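PDB 3JQ0: SusD superfamily protein from Bacteroides vulgatus ATCC 8482, which probably binds glycans or other nutrients at the outer membrane, as other members of the SusD family do. Local coordinates for residues S196-N201 and S205-A210; K158-S163 and M187-A192; L118-G123 and R448-R453; A430-L435 and V460-S465. One frame throughout, in Å; residues are numbered along the deposited sequence.

In the fold
All four contacts join helices of a helix-rich chain. Along the sequence, contact 2 closes before contact 1 opens, and both fall within the long loop that contact 3 closes. Contacts 1 and 2 share helix 182-199; their centres are about 13 Å apart and they touch. Contact 3 ties helix 97-122 to helix 448-455 across 324 intervening residues. Contact 4 alternates with contact 3 along the chain: helices 430-441 and 457-463 precede and follow helix 448-455. The centres of contacts 3 and 4 are about 14 Å apart. Contacts 2 and 4 are the farthest apart, about 25 Å between centres. Contact 3 thus joins the N-terminal helices to the C-terminal ones, and it touches contacts 1 and 4.

Contact 1 (S196-N201 and S205-A210); sequences SGRQMN and SDYTIA. With SO4 (sulfate ion), chain G.
S196 OG, in one of two conformers of this residue, donates to D206 OD2 over 2.7 Å. The hydroxyl comes from above the carboxylate plane, 67° out of it. K157 from helix 149-167 also bonds S196 OG, and its ion pair with D206 is long and weak.

The nonpolar part centres on G197. D206 CB lies 3.6 Å from G197 CA. Y207 CG stands anti to the carbonyl carbon (chi1 -61°), which sends the ring toward G197. The ring passes obliquely, with CE1 3.5 Å from G197 C. A side chain at G197 would run into it, so the glycine lets the helices come close; the CA atoms of G197 and D206 are 4.9 Å apart. This is a helical hairpin, consistent with the TPR-like helical part of SusD proteins. Helix 182-199 ends here and a short turn leads into helix 204-217.

Y207 OH ends against R198, 3.3 Å from R198 CB. One water bonds both Y207 OH and R198 NH1, while R198 NH2 bonds the L455 carbonyl. On another side of the helix, Q199 NE2 donates to a sulfate oxygen, O3, over 3.0 Å. The sulfate is probably from the crystallisation liquor, and W457 N also binds it.

Contact 2 (K158-S163 and M187-A192); sequences KDIQAS and MLKGEA
I160 makes a small, buried, apolar contact with L188, K189 and A192, between helices 149-167 and 182-199 of the N-terminal helical region. No hydrogen bond crosses it. The two short segments run nearly antiparallel, at 153°, with their axes 10.4 Å apart.

I160 supplies all the touching atoms on its side. Its two branches divide the work. CG2 stands anti to the backbone N and rests against the aliphatic stem of K189, 3.7 Å from K189 CB and nearly as close to CG and CD. The two side chains slant across each other. CD1, at the end of the other branch, reaches between L188 and A192. It lies 3.8 Å from A192 CB and 4.2 Å from L188 CG.

The K189 chain is fully extended. Its stem passes I160 and its ammonium group goes on to a salt bridge with E164, one turn beyond I160 on helix 149-167. K189 therefore meets that helix both with carbon and with charge. F116 of helix 97-122 packs against L188.

Such pairing of consecutive antiparallel helices is consistent with the TPR-like helical hairpins of the SusD family.

Contact 3 (L118-G123 and R448-R453); sequences LLRSWG and RWYDIR
R120 reaches Y450 through a side chain that starts with CG anti to the carbonyl carbon (chi1 -66°) and bends at CD (chi3 -73°). The bend lays the guanidinium flat over one face of the Y450 ring. The planes differ by 12° and the centres are 3.6 Å apart, so this is a stacked cation-pi pair. NH1 is the nearest atom, 3.4 Å from Y450 CD2. The stem touches too: R120 CD makes a CH-pi contact with the same ring, and R120 CB lies 3.6 Å from Y450 CE1.

R120 NE is bonded to the F116 carbonyl, which helps fix the rotation of the group. At the guanidinium edge, a water accepts from NH1 and donates weakly to Y450 O.

Y450 OH sits 3.2 Å from S121 OG, near the plane of the ring. H117 ND1 is its stronger partner, and S121 OG bonds the H117 carbonyl. A leucine in place of Y450 would probably leave the R120 guanidinium without its flat aromatic partner, and H117 without the phenol.

R453 adds a second link. Its NH2 donates to R120 O over 2.9 Å, in the guanidinium plane. A water joins R120 O, R453 NE and W449 NE1.

Segments 118-122 and 448-453 run at about a right angle and connect distant parts of the SusD-like fold. Two arginines are buried here. The aromatic face of Y450, with F116 as a second cation-pi partner, would probably favour the charge of R120, while carbonyl and water oxygens satisfy N-H groups of both arginines.

Contact 4 (A430-L435 and V460-S465); sequences ALEAIL and VHQYSS
E432 links helix 430-441 to helix 457-463 through Q462 and Y463. The two helices lie in the C-terminal helical part of the SusD-family fold, with helix 448-455 between them in sequence. Their backbones stay well apart, so side chains alone span the gap.

E432 is the first residue of 430-435 to touch the other segment. Its chain bends at CG (chi2 -79°), which turns the carboxylate toward helix 457-463. Each oxygen takes one partner. OE1 accepts from Y463 OH over 2.6 Å. The phenol comes on the syn side, 22° out of the carboxylate plane, and OE1 lies at the edge of the ring. OE2 accepts from Q462 NE2 on its syn lone pair. The amide and the carboxylate are nearly coplanar, and their chains approach from opposite directions. Two neighbouring donors thus hold the carboxylate by both oxygens. K424 NZ is bonded to Y463 OH, so a positive charge stands close by and would probably stabilise the carboxylate. Exchanging E432 for an alanine would probably leave Q462 NE2 and Y463 OH without their shared acceptor.

One turn on, L435 gives the apolar part. Its CD1 lies 4.0 Å from Y463 CE2, approaching the ring obliquely. R448 makes a cation-pi contact with the Y463 ring. Q462 CB sits over the centre of one ring face.

Next to Y463, S464 OG turns back to donate to V460 O over 2.7 Å, from above the carbonyl plane.

Contact 1 (S196-N201 and S205-A210)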
loop_
_atom_site.group_PDB
_atom_site.type_symbol
_atom_site.label_atom_id
_atom_site.label_comp_id
_atom_site.label_asym_id
_atom_site.label_seq_id
_atom_site.Cartn_x
_atom_site.Cartn_y
_atom_site.Cartn_z
ATOM N N SER A 196 9.682 14.194 5.563
ATOM C CA SER A 196 10.209 15.352 6.297
ATOM C C SER A 196 10.612 16.473 5.355
ATOM O O SER A 196 10.405 17.640 5.686
ATOM C CB SER A 196 11.353 15.000 7.212
ATOM O OG SER A 196 12.481 14.512 6.520
ATOM N N GLY A 197 11.114 16.146 4.160
ATOM C CA GLY A 197 11.502 17.175 3.207
ATOM C C GLY A 197 10.312 18.043 2.766
ATOM O O GLY A 197 10.434 19.261 2.664
ATOM N N ARG A 198 9.175 17.397 2.475
ATOM C CA ARG A 198 8.030 18.064 1.878
ATOM C C ARG A 198 6.997 18.517 2.889
ATOM O O ARG A 198 6.385 19.580 2.688
ATOM C CB ARG A 198 7.427 17.126 0.832
ATOM C CG ARG A 198 6.204 17.642 0.084
ATOM C CD ARG A 198 6.554 18.791 -0.868
ATOM N NE ARG A 198 5.348 19.130 -1.614
ATOM C CZ ARG A 198 5.306 19.685 -2.812
ATOM N NH1 ARG A 198 6.422 20.014 -3.444
ATOM N NH2 ARG A 198 4.145 19.848 -3.377
ATOM N N GLN A 199 6.794 17.730 3.932
ATOM C CA GLN A 199 5.806 18.030 4.950
ATOM C C GLN A 199 6.336 18.706 6.195
ATOM O O GLN A 199 5.555 19.206 6.978
ATOM C CB GLN A 199 5.011 16.773 5.368
ATOM C CG GLN A 199 4.017 16.301 4.303
ATOM C CD GLN A 199 2.988 17.388 4.066
ATOM O OE1 GLN A 199 2.394 17.863 5.037
ATOM N NE2 GLN A 199 2.836 17.854 2.829
HETATM N N MSE A 200 7.649 18.678 6.432
HETATM C CA MSE A 200 8.228 19.217 7.656
HETATM C C MSE A 200 9.403 20.147 7.374
HETATM O O MSE A 200 10.328 20.268 8.189
HETATM C CB MSE A 200 8.622 18.087 8.610
HETATM C CG MSE A 200 7.465 17.181 8.985
HETATM SE SE MSE A 200 7.985 15.510 9.869
HETATM C CE MSE A 200 6.672 15.464 11.217
ATOM N N ASN A 201 9.353 20.830 6.231
ATOM C CA ASN A 201 10.298 21.903 5.901
ATOM C C ASN A 201 11.728 21.424 5.716
ATOM O O ASN A 201 12.666 22.243 5.730
ATOM C CB ASN A 201 10.266 23.067 6.927
ATOM C CG ASN A 201 8.921 23.724 7.014
ATOM O OD1 ASN A 201 8.559 24.617 6.159
ATOM N ND2 ASN A 201 8.156 23.352 7.960
ATOM N N SER A 205 17.970 19.078 1.205
ATOM C CA SER A 205 18.876 18.154 1.824
ATOM C C SER A 205 18.195 16.818 2.214
ATOM O O SER A 205 18.796 15.747 2.109
ATOM C CB SER A 205 19.561 18.802 3.000
ATOM O OG SER A 205 18.687 19.200 3.977
ATOM N N ASP A 206 16.958 16.889 2.634
ATOM C CA ASP A 206 16.174 15.681 2.906
ATOM C C ASP A 206 15.812 14.942 1.609
ATOM O O ASP A 206 15.857 13.721 1.574
ATOM C CB ASP A 206 14.909 15.992 3.683
ATOM C CG ASP A 206 15.140 16.178 5.176
ATOM O OD1 ASP A 206 16.267 15.898 5.663
ATOM O OD2 ASP A 206 14.159 16.563 5.841
ATOM N N TYR A 207 15.470 15.666 0.532
ATOM C CA TYR A 207 15.209 15.012 -0.768
ATOM C C TYR A 207 16.442 14.290 -1.279
ATOM O O TYR A 207 16.330 13.200 -1.860
ATOM C CB TYR A 207 14.725 16.043 -1.778
ATOM C CG TYR A 207 13.441 16.765 -1.421
ATOM C CD1 TYR A 207 12.431 16.184 -0.648
ATOM C CD2 TYR A 207 13.247 18.070 -1.852
ATOM C CE1 TYR A 207 11.258 16.852 -0.403
ATOM C CE2 TYR A 207 12.085 18.783 -1.587
ATOM C CZ TYR A 207 11.092 18.144 -0.867
ATOM O OH TYR A 207 9.882 18.761 -0.589
ATOM N N THR A 208 17.627 14.859 -1.055
ATOM C CA THR A 208 18.864 14.191 -1.441
ATOM C C THR A 208 19.078 12.896 -0.676
ATOM O O THR A 208 19.413 11.858 -1.232
ATOM C CB THR A 208 20.074 15.144 -1.290
ATOM O OG1 THR A 208 19.904 16.232 -2.184
ATOM C CG2 THR A 208 21.386 14.440 -1.507
ATOM N N ILE A 209 18.852 12.928 0.644
ATOM C CA ILE A 209 18.921 11.698 1.444
ATOM C C ILE A 209 17.937 10.656 0.920
ATOM O O ILE A 209 18.256 9.483 0.802
ATOM C CB ILE A 209 18.730 12.003 2.957
ATOM C CG1 ILE A 209 19.914 12.862 3.454
ATOM C CG2 ILE A 209 18.607 10.729 3.752
ATOM C CD1 ILE A 209 19.649 13.521 4.775
ATOM N N ALA A 210 16.722 11.096 0.653
ATOM C CA ALA A 210 15.713 10.188 0.121
ATOM C C ALA A 210 16.133 9.562 -1.202
ATOM O O ALA A 210 16.014 8.342 -1.387
ATOM C CB ALA A 210 14.361 10.925 -0.043
HETATM S S SO4 G . 0.971 21.578 2.732
HETATM O O1 SO4 G . -0.368 20.996 3.037
HETATM O O2 SO4 G . 1.149 22.904 3.283
HETATM O O3 SO4 G . 1.915 20.651 3.245
HETATM O O4 SO4 G . 1.218 21.562 1.292
HETATM O O HOH W 1 10.340 21.587 1.090
HETATM O O HOH W 2 9.123 20.611 -2.394
#

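Contact 2 (K158-S163 and M187-A192)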
loop_
_atom_site.group_PDB
_atom_site.type_symbol
_atom_site.label_atom_id
_atom_site.label_comp_id
_atom_site.label_asym_id
_atom_site.label_seq_id
_atom_site.Cartn_x
_atom_site.Cartn_y
_atom_site.Cartn_z
ATOM N N LYS A 158 16.113 7.938 13.880
ATOM C CA LYS A 158 17.077 7.265 14.722
ATOM C C LYS A 158 17.012 5.751 14.546
ATOM O O LYS A 158 18.029 5.073 14.479
ATOM C CB LYS A 158 16.826 7.687 16.176
ATOM C CG LYS A 158 17.840 7.172 17.204
ATOM C CD LYS A 158 17.463 7.604 18.609
ATOM C CE LYS A 158 18.418 7.007 19.643
ATOM N NZ LYS A 158 17.974 7.131 21.047
ATOM N N ASP A 159 15.778 5.230 14.479
ATOM C CA ASP A 159 15.606 3.792 14.273
ATOM C C ASP A 159 16.032 3.360 12.870
ATOM O O ASP A 159 16.567 2.270 12.710
ATOM C CB ASP A 159 14.167 3.425 14.580
ATOM C CG ASP A 159 13.885 3.375 16.067
ATOM O OD1 ASP A 159 14.830 3.159 16.858
ATOM O OD2 ASP A 159 12.673 3.484 16.436
ATOM N N ILE A 160 15.765 4.184 11.849
ATOM C CA ILE A 160 16.234 3.893 10.498
ATOM C C ILE A 160 17.784 3.805 10.510
ATOM O O ILE A 160 18.377 2.897 9.919
ATOM C CB ILE A 160 15.736 4.938 9.487
ATOM C CG1 ILE A 160 14.239 4.751 9.245
ATOM C CG2 ILE A 160 16.557 4.889 8.201
ATOM C CD1 ILE A 160 13.579 5.904 8.531
ATOM N N GLN A 161 18.428 4.781 11.167
ATOM C CA GLN A 161 19.890 4.762 11.251
ATOM C C GLN A 161 20.366 3.488 11.953
ATOM O O GLN A 161 21.307 2.852 11.516
ATOM C CB GLN A 161 20.382 6.041 11.955
ATOM C CG GLN A 161 21.894 6.130 12.187
ATOM C CD GLN A 161 22.223 7.367 13.016
ATOM O OE1 GLN A 161 21.696 7.545 14.133
ATOM N NE2 GLN A 161 23.055 8.216 12.491
ATOM N N ALA A 162 19.746 3.152 13.087
ATOM C CA ALA A 162 20.119 1.948 13.818
ATOM C C ALA A 162 19.956 0.705 12.943
ATOM O O ALA A 162 20.788 -0.210 12.930
ATOM C CB ALA A 162 19.346 1.818 15.118
ATOM N N SER A 163 18.847 0.659 12.197
ATOM C CA SER A 163 18.560 -0.476 11.321
ATOM C C SER A 163 19.625 -0.612 10.231
ATOM O O SER A 163 20.192 -1.691 10.030
ATOM C CB SER A 163 17.183 -0.305 10.705
ATOM O OG SER A 163 16.920 -1.372 9.779
HETATM N N MSE A 187 13.950 1.603 1.568
HETATM C CA MSE A 187 12.667 2.088 1.072
HETATM C C MSE A 187 12.015 2.993 2.104
HETATM O O MSE A 187 11.542 4.096 1.788
HETATM C CB MSE A 187 11.726 0.912 0.762
HETATM C CG MSE A 187 11.942 0.218 -0.570
HETATM SE SE MSE A 187 11.719 1.354 -2.117
HETATM C CE MSE A 187 9.905 1.838 -1.915
ATOM N N LEU A 188 11.925 2.539 3.343
ATOM C CA LEU A 188 11.296 3.306 4.405
ATOM C C LEU A 188 12.064 4.611 4.624
ATOM O O LEU A 188 11.470 5.670 4.821
ATOM C CB LEU A 188 11.269 2.476 5.678
ATOM C CG LEU A 188 10.808 3.225 6.925
ATOM C CD1 LEU A 188 9.375 3.731 6.794
ATOM C CD2 LEU A 188 10.965 2.318 8.154
ATOM N N LYS A 189 13.380 4.543 4.574
ATOM C CA LYS A 189 14.215 5.754 4.711
ATOM C C LYS A 189 13.863 6.771 3.620
ATOM O O LYS A 189 13.700 7.967 3.886
ATOM C CB LYS A 189 15.677 5.359 4.657
ATOM C CG LYS A 189 16.627 6.543 4.895
ATOM C CD LYS A 189 18.075 6.125 4.939
ATOM C CE LYS A 189 19.002 7.251 5.305
ATOM N NZ LYS A 189 20.440 6.810 5.256
ATOM N N GLY A 190 13.750 6.308 2.382
ATOM C CA GLY A 190 13.378 7.206 1.308
ATOM C C GLY A 190 12.011 7.837 1.568
ATOM O O GLY A 190 11.831 9.065 1.399
ATOM N N GLU A 191 11.041 7.028 2.020
ATOM C CA GLU A 191 9.736 7.579 2.289
ATOM C C GLU A 191 9.781 8.608 3.409
ATOM O O GLU A 191 9.133 9.665 3.344
ATOM C CB GLU A 191 8.723 6.488 2.676
ATOM C CG GLU A 191 8.487 5.464 1.589
ATOM C CD GLU A 191 7.256 4.633 1.881
ATOM O OE1 GLU A 191 7.135 4.024 2.963
ATOM O OE2 GLU A 191 6.344 4.680 1.031
ATOM N N ALA A 192 10.507 8.299 4.469
ATOM C CA ALA A 192 10.551 9.159 5.645
ATOM C C ALA A 192 11.230 10.492 5.338
ATOM O O ALA A 192 10.753 11.555 5.775
ATOM C CB ALA A 192 11.289 8.464 6.796
#

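Contact 3 (L118-G123 and R448-R453)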
loop_
_atom_site.group_PDB
_atom_site.type_symbol
_atom_site.label_atom_id
_atom_site.label_comp_id
_atom_site.label_asym_id
_atom_site.label_seq_id
_atom_site.Cartn_x
_atom_site.Cartn_y
_atom_site.Cartn_z
ATOM N N LEU A 118 1.980 5.658 12.024
ATOM C CA LEU A 118 1.370 6.458 13.106
ATOM C C LEU A 118 1.535 7.963 12.876
ATOM O O LEU A 118 0.604 8.729 13.050
ATOM C CB LEU A 118 1.935 6.054 14.492
ATOM C CG LEU A 118 1.601 4.632 14.982
ATOM C CD1 LEU A 118 2.354 4.314 16.272
ATOM C CD2 LEU A 118 0.100 4.518 15.199
ATOM N N LEU A 119 2.741 8.374 12.462
ATOM C CA LEU A 119 3.009 9.804 12.206
ATOM C C LEU A 119 2.074 10.356 11.128
ATOM O O LEU A 119 1.471 11.394 11.293
ATOM C CB LEU A 119 4.444 9.966 11.726
ATOM C CG LEU A 119 4.818 11.378 11.328
ATOM C CD1 LEU A 119 4.832 12.353 12.504
ATOM C CD2 LEU A 119 6.146 11.387 10.586
ATOM N N ARG A 120 1.964 9.636 10.005
ATOM C CA ARG A 120 1.178 10.109 8.876
ATOM C C ARG A 120 -0.317 10.080 9.145
ATOM O O ARG A 120 -1.081 10.814 8.537
ATOM C CB ARG A 120 1.530 9.314 7.616
ATOM C CG ARG A 120 2.958 9.537 7.121
ATOM C CD ARG A 120 3.236 8.725 5.876
ATOM N NE ARG A 120 3.362 7.312 6.212
ATOM C CZ ARG A 120 3.516 6.363 5.301
ATOM N NH1 ARG A 120 3.525 6.667 4.019
ATOM N NH2 ARG A 120 3.605 5.096 5.685
ATOM N N SER A 121 -0.720 9.204 10.060
ATOM C CA SER A 121 -2.147 8.944 10.307
ATOM C C SER A 121 -2.683 9.697 11.521
ATOM O O SER A 121 -3.718 10.331 11.443
ATOM C CB SER A 121 -2.397 7.437 10.403
ATOM O OG SER A 121 -2.064 6.831 9.156
ATOM N N TRP A 122 -1.993 9.607 12.663
ATOM C CA TRP A 122 -2.372 10.260 13.913
ATOM C C TRP A 122 -1.532 11.476 14.329
ATOM O O TRP A 122 -2.020 12.269 15.113
ATOM C CB TRP A 122 -2.481 9.240 15.050
ATOM C CG TRP A 122 -3.736 8.405 14.963
ATOM C CD1 TRP A 122 -4.991 8.799 15.424
ATOM C CD2 TRP A 122 -3.926 7.106 14.354
ATOM N NE1 TRP A 122 -5.904 7.816 15.169
ATOM C CE2 TRP A 122 -5.296 6.794 14.477
ATOM C CE3 TRP A 122 -3.091 6.201 13.724
ATOM C CZ2 TRP A 122 -5.805 5.581 14.009
ATOM C CZ3 TRP A 122 -3.619 5.016 13.246
ATOM C CH2 TRP A 122 -4.949 4.732 13.392
ATOM N N GLY A 123 -0.334 11.642 13.765
ATOM C CA GLY A 123 0.474 12.850 14.014
ATOM C C GLY A 123 1.301 12.710 15.266
ATOM O O GLY A 123 2.297 11.987 15.318
ATOM N N ARG A 448 -2.442 5.506 -2.455
ATOM C CA ARG A 448 -2.946 6.745 -3.028
ATOM C C ARG A 448 -3.149 7.857 -2.026
ATOM O O ARG A 448 -2.860 9.028 -2.355
ATOM C CB ARG A 448 -4.242 6.442 -3.807
ATOM C CG ARG A 448 -4.950 7.642 -4.397
ATOM C CD ARG A 448 -4.193 8.360 -5.487
ATOM N NE ARG A 448 -5.093 9.275 -6.167
ATOM C CZ ARG A 448 -4.730 10.031 -7.203
ATOM N NH1 ARG A 448 -3.485 10.068 -7.628
ATOM N NH2 ARG A 448 -5.650 10.746 -7.838
ATOM N N TRP A 449 -3.732 7.562 -0.861
ATOM C CA TRP A 449 -3.904 8.589 0.150
ATOM C C TRP A 449 -2.581 9.120 0.676
ATOM O O TRP A 449 -2.375 10.332 0.800
ATOM C CB TRP A 449 -4.820 8.075 1.257
ATOM C CG TRP A 449 -4.891 8.970 2.472
ATOM C CD1 TRP A 449 -4.283 8.746 3.663
ATOM C CD2 TRP A 449 -5.632 10.202 2.621
ATOM N NE1 TRP A 449 -4.588 9.734 4.567
ATOM C CE2 TRP A 449 -5.421 10.638 3.968
ATOM C CE3 TRP A 449 -6.455 10.940 1.795
ATOM C CZ2 TRP A 449 -5.982 11.797 4.445
ATOM C CZ3 TRP A 449 -7.029 12.088 2.269
ATOM C CH2 TRP A 449 -6.789 12.499 3.605
ATOM N N TYR A 450 -1.642 8.233 0.946
ATOM C CA TYR A 450 -0.331 8.669 1.395
ATOM C C TYR A 450 0.367 9.485 0.304
ATOM O O TYR A 450 1.097 10.424 0.633
ATOM C CB TYR A 450 0.494 7.474 1.839
ATOM C CG TYR A 450 0.151 6.872 3.174
ATOM C CD1 TYR A 450 -0.275 7.636 4.237
ATOM C CD2 TYR A 450 0.383 5.528 3.437
ATOM C CE1 TYR A 450 -0.451 7.108 5.501
ATOM C CE2 TYR A 450 0.185 4.999 4.680
ATOM C CZ TYR A 450 -0.166 5.781 5.744
ATOM O OH TYR A 450 -0.289 5.293 7.028
ATOM N N ASP A 451 0.177 9.151 -0.975
ATOM C CA ASP A 451 0.793 9.931 -2.068
ATOM C C ASP A 451 0.338 11.372 -2.034
ATOM O O ASP A 451 1.134 12.315 -2.137
ATOM C CB ASP A 451 0.386 9.343 -3.437
ATOM C CG ASP A 451 0.952 7.986 -3.794
ATOM O OD1 ASP A 451 1.925 7.548 -3.167
ATOM O OD2 ASP A 451 0.403 7.404 -4.787
ATOM N N ILE A 452 -0.971 11.596 -1.970
ATOM C CA ILE A 452 -1.499 12.943 -2.022
ATOM C C ILE A 452 -1.190 13.699 -0.743
ATOM O O ILE A 452 -0.886 14.891 -0.752
ATOM C CB ILE A 452 -2.974 12.980 -2.488
ATOM C CG1 ILE A 452 -3.937 12.363 -1.476
ATOM C CG2 ILE A 452 -3.084 12.347 -3.875
ATOM C CD1 ILE A 452 -5.394 12.335 -1.937
ATOM N N ARG A 453 -1.247 13.006 0.400
ATOM C CA ARG A 453 -0.864 13.605 1.668
ATOM C C ARG A 453 0.590 14.082 1.650
ATOM O O ARG A 453 0.888 15.189 2.137
ATOM C CB ARG A 453 -1.040 12.601 2.800
ATOM C CG ARG A 453 -2.491 12.473 3.269
ATOM C CD ARG A 453 -2.843 13.531 4.294
ATOM N NE ARG A 453 -2.228 13.216 5.600
ATOM C CZ ARG A 453 -1.439 13.993 6.316
ATOM N NH1 ARG A 453 -1.058 15.191 5.873
ATOM N NH2 ARG A 453 -1.006 13.551 7.484
HETATM O O HOH W 3 -3.526 11.069 7.065
HETATM O O HOH W 4 3.621 9.248 2.539
HETATM O O HOH W 5 -3.638 7.724 6.930
#

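Contact 4 (A430-L435 and V460-S465)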
loop_
_atom_site.group_PDB
_atom_site.type_symbol
_atom_site.label_atom_id
_atom_site.label_comp_id
_atom_site.label_asym_id
_atom_site.label_seq_id
_atom_site.Cartn_x
_atom_site.Cartn_y
_atom_site.Cartn_z
ATOM N N ALA A 430 5.607 17.090 -13.919
ATOM C CA ALA A 430 6.181 15.809 -13.499
ATOM C C ALA A 430 5.581 15.255 -12.211
ATOM O O ALA A 430 5.375 14.057 -12.120
ATOM C CB ALA A 430 7.676 15.976 -13.389
ATOM N N LEU A 431 5.278 16.118 -11.233
ATOM C CA LEU A 431 4.634 15.635 -10.030
ATOM C C LEU A 431 3.275 15.006 -10.293
ATOM O O LEU A 431 3.000 13.899 -9.810
ATOM C CB LEU A 431 4.482 16.730 -8.959
ATOM C CG LEU A 431 5.765 17.204 -8.314
ATOM C CD1 LEU A 431 5.429 18.328 -7.336
ATOM C CD2 LEU A 431 6.569 16.073 -7.604
ATOM N N GLU A 432 2.434 15.649 -11.094
ATOM C CA GLU A 432 1.195 15.076 -11.484
ATOM C C GLU A 432 1.392 13.785 -12.237
ATOM O O GLU A 432 0.640 12.818 -12.038
ATOM C CB GLU A 432 0.376 16.080 -12.278
ATOM C CG GLU A 432 -0.235 17.198 -11.458
ATOM C CD GLU A 432 -1.494 16.844 -10.696
ATOM O OE1 GLU A 432 -1.961 15.665 -10.717
ATOM O OE2 GLU A 432 -2.050 17.790 -10.089
ATOM N N ALA A 433 2.378 13.739 -13.124
ATOM C CA ALA A 433 2.598 12.515 -13.884
ATOM C C ALA A 433 2.951 11.344 -12.974
ATOM O O ALA A 433 2.540 10.213 -13.228
ATOM C CB ALA A 433 3.699 12.691 -14.959
ATOM N N ILE A 434 3.731 11.595 -11.926
ATOM C CA ILE A 434 4.121 10.533 -10.993
ATOM C C ILE A 434 2.914 10.131 -10.140
ATOM O O ILE A 434 2.718 8.943 -9.895
ATOM C CB ILE A 434 5.315 10.945 -10.140
ATOM C CG1 ILE A 434 6.551 11.121 -11.042
ATOM C CG2 ILE A 434 5.621 9.873 -9.085
ATOM C CD1 ILE A 434 7.683 11.897 -10.369
ATOM N N LEU A 435 2.074 11.089 -9.724
ATOM C CA LEU A 435 0.836 10.713 -9.023
ATOM C C LEU A 435 -0.009 9.799 -9.905
ATOM O O LEU A 435 -0.539 8.801 -9.424
ATOM C CB LEU A 435 0.019 11.931 -8.619
ATOM C CG LEU A 435 0.555 12.751 -7.462
ATOM C CD1 LEU A 435 -0.371 13.957 -7.276
ATOM C CD2 LEU A 435 0.662 11.958 -6.167
ATOM N N VAL A 460 -4.224 16.803 -1.898
ATOM C CA VAL A 460 -5.292 16.210 -1.102
ATOM C C VAL A 460 -6.646 16.744 -1.560
ATOM O O VAL A 460 -7.604 15.971 -1.686
ATOM C CB VAL A 460 -5.067 16.451 0.399
ATOM C CG1 VAL A 460 -6.298 16.029 1.199
ATOM C CG2 VAL A 460 -3.814 15.793 0.909
ATOM N N HIS A 461 -6.759 18.047 -1.764
ATOM C CA HIS A 461 -8.026 18.657 -2.094
ATOM C C HIS A 461 -8.478 18.310 -3.509
ATOM O O HIS A 461 -9.661 18.196 -3.762
ATOM C CB HIS A 461 -7.915 20.143 -1.819
ATOM C CG HIS A 461 -9.198 20.899 -1.961
ATOM N ND1 HIS A 461 -10.387 20.471 -1.417
ATOM C CD2 HIS A 461 -9.455 22.088 -2.542
ATOM C CE1 HIS A 461 -11.323 21.360 -1.662
ATOM N NE2 HIS A 461 -10.794 22.337 -2.374
ATOM N N GLN A 462 -7.544 18.176 -4.433
ATOM C CA GLN A 462 -7.889 17.738 -5.778
ATOM C C GLN A 462 -8.443 16.332 -5.797
ATOM O O GLN A 462 -9.344 16.006 -6.596
ATOM C CB GLN A 462 -6.630 17.736 -6.704
ATOM C CG GLN A 462 -6.134 19.067 -7.121
ATOM C CD GLN A 462 -4.955 19.060 -8.058
ATOM O OE1 GLN A 462 -4.596 20.143 -8.517
ATOM N NE2 GLN A 462 -4.324 17.925 -8.335
ATOM N N TYR A 463 -7.853 15.452 -4.967
ATOM C CA TYR A 463 -8.010 14.013 -5.119
ATOM C C TYR A 463 -8.656 13.340 -3.898
ATOM O O TYR A 463 -8.546 12.141 -3.726
ATOM C CB TYR A 463 -6.676 13.403 -5.475
ATOM C CG TYR A 463 -6.086 13.917 -6.809
ATOM C CD1 TYR A 463 -6.868 13.945 -7.960
ATOM C CD2 TYR A 463 -4.748 14.285 -6.881
ATOM C CE1 TYR A 463 -6.337 14.370 -9.166
ATOM C CE2 TYR A 463 -4.221 14.712 -8.063
ATOM C CZ TYR A 463 -5.001 14.737 -9.215
ATOM O OH TYR A 463 -4.463 15.156 -10.434
ATOM N N SER A 464 -9.394 14.105 -3.121
ATOM C CA SER A 464 -10.176 13.578 -2.031
ATOM C C SER A 464 -11.183 14.594 -1.576
ATOM O O SER A 464 -11.063 15.780 -1.882
ATOM C CB SER A 464 -9.299 13.209 -0.816
ATOM O OG SER A 464 -9.001 14.330 0.006
ATOM N N SER A 465 -12.092 14.144 -0.715
ATOM C CA SER A 465 -13.072 15.003 -0.031
ATOM C C SER A 465 -12.635 15.383 1.388
ATOM O O SER A 465 -13.442 15.915 2.139
ATOM C CB SER A 465 -14.402 14.318 0.009
ATOM O OG SER A 465 -14.272 13.070 0.680
#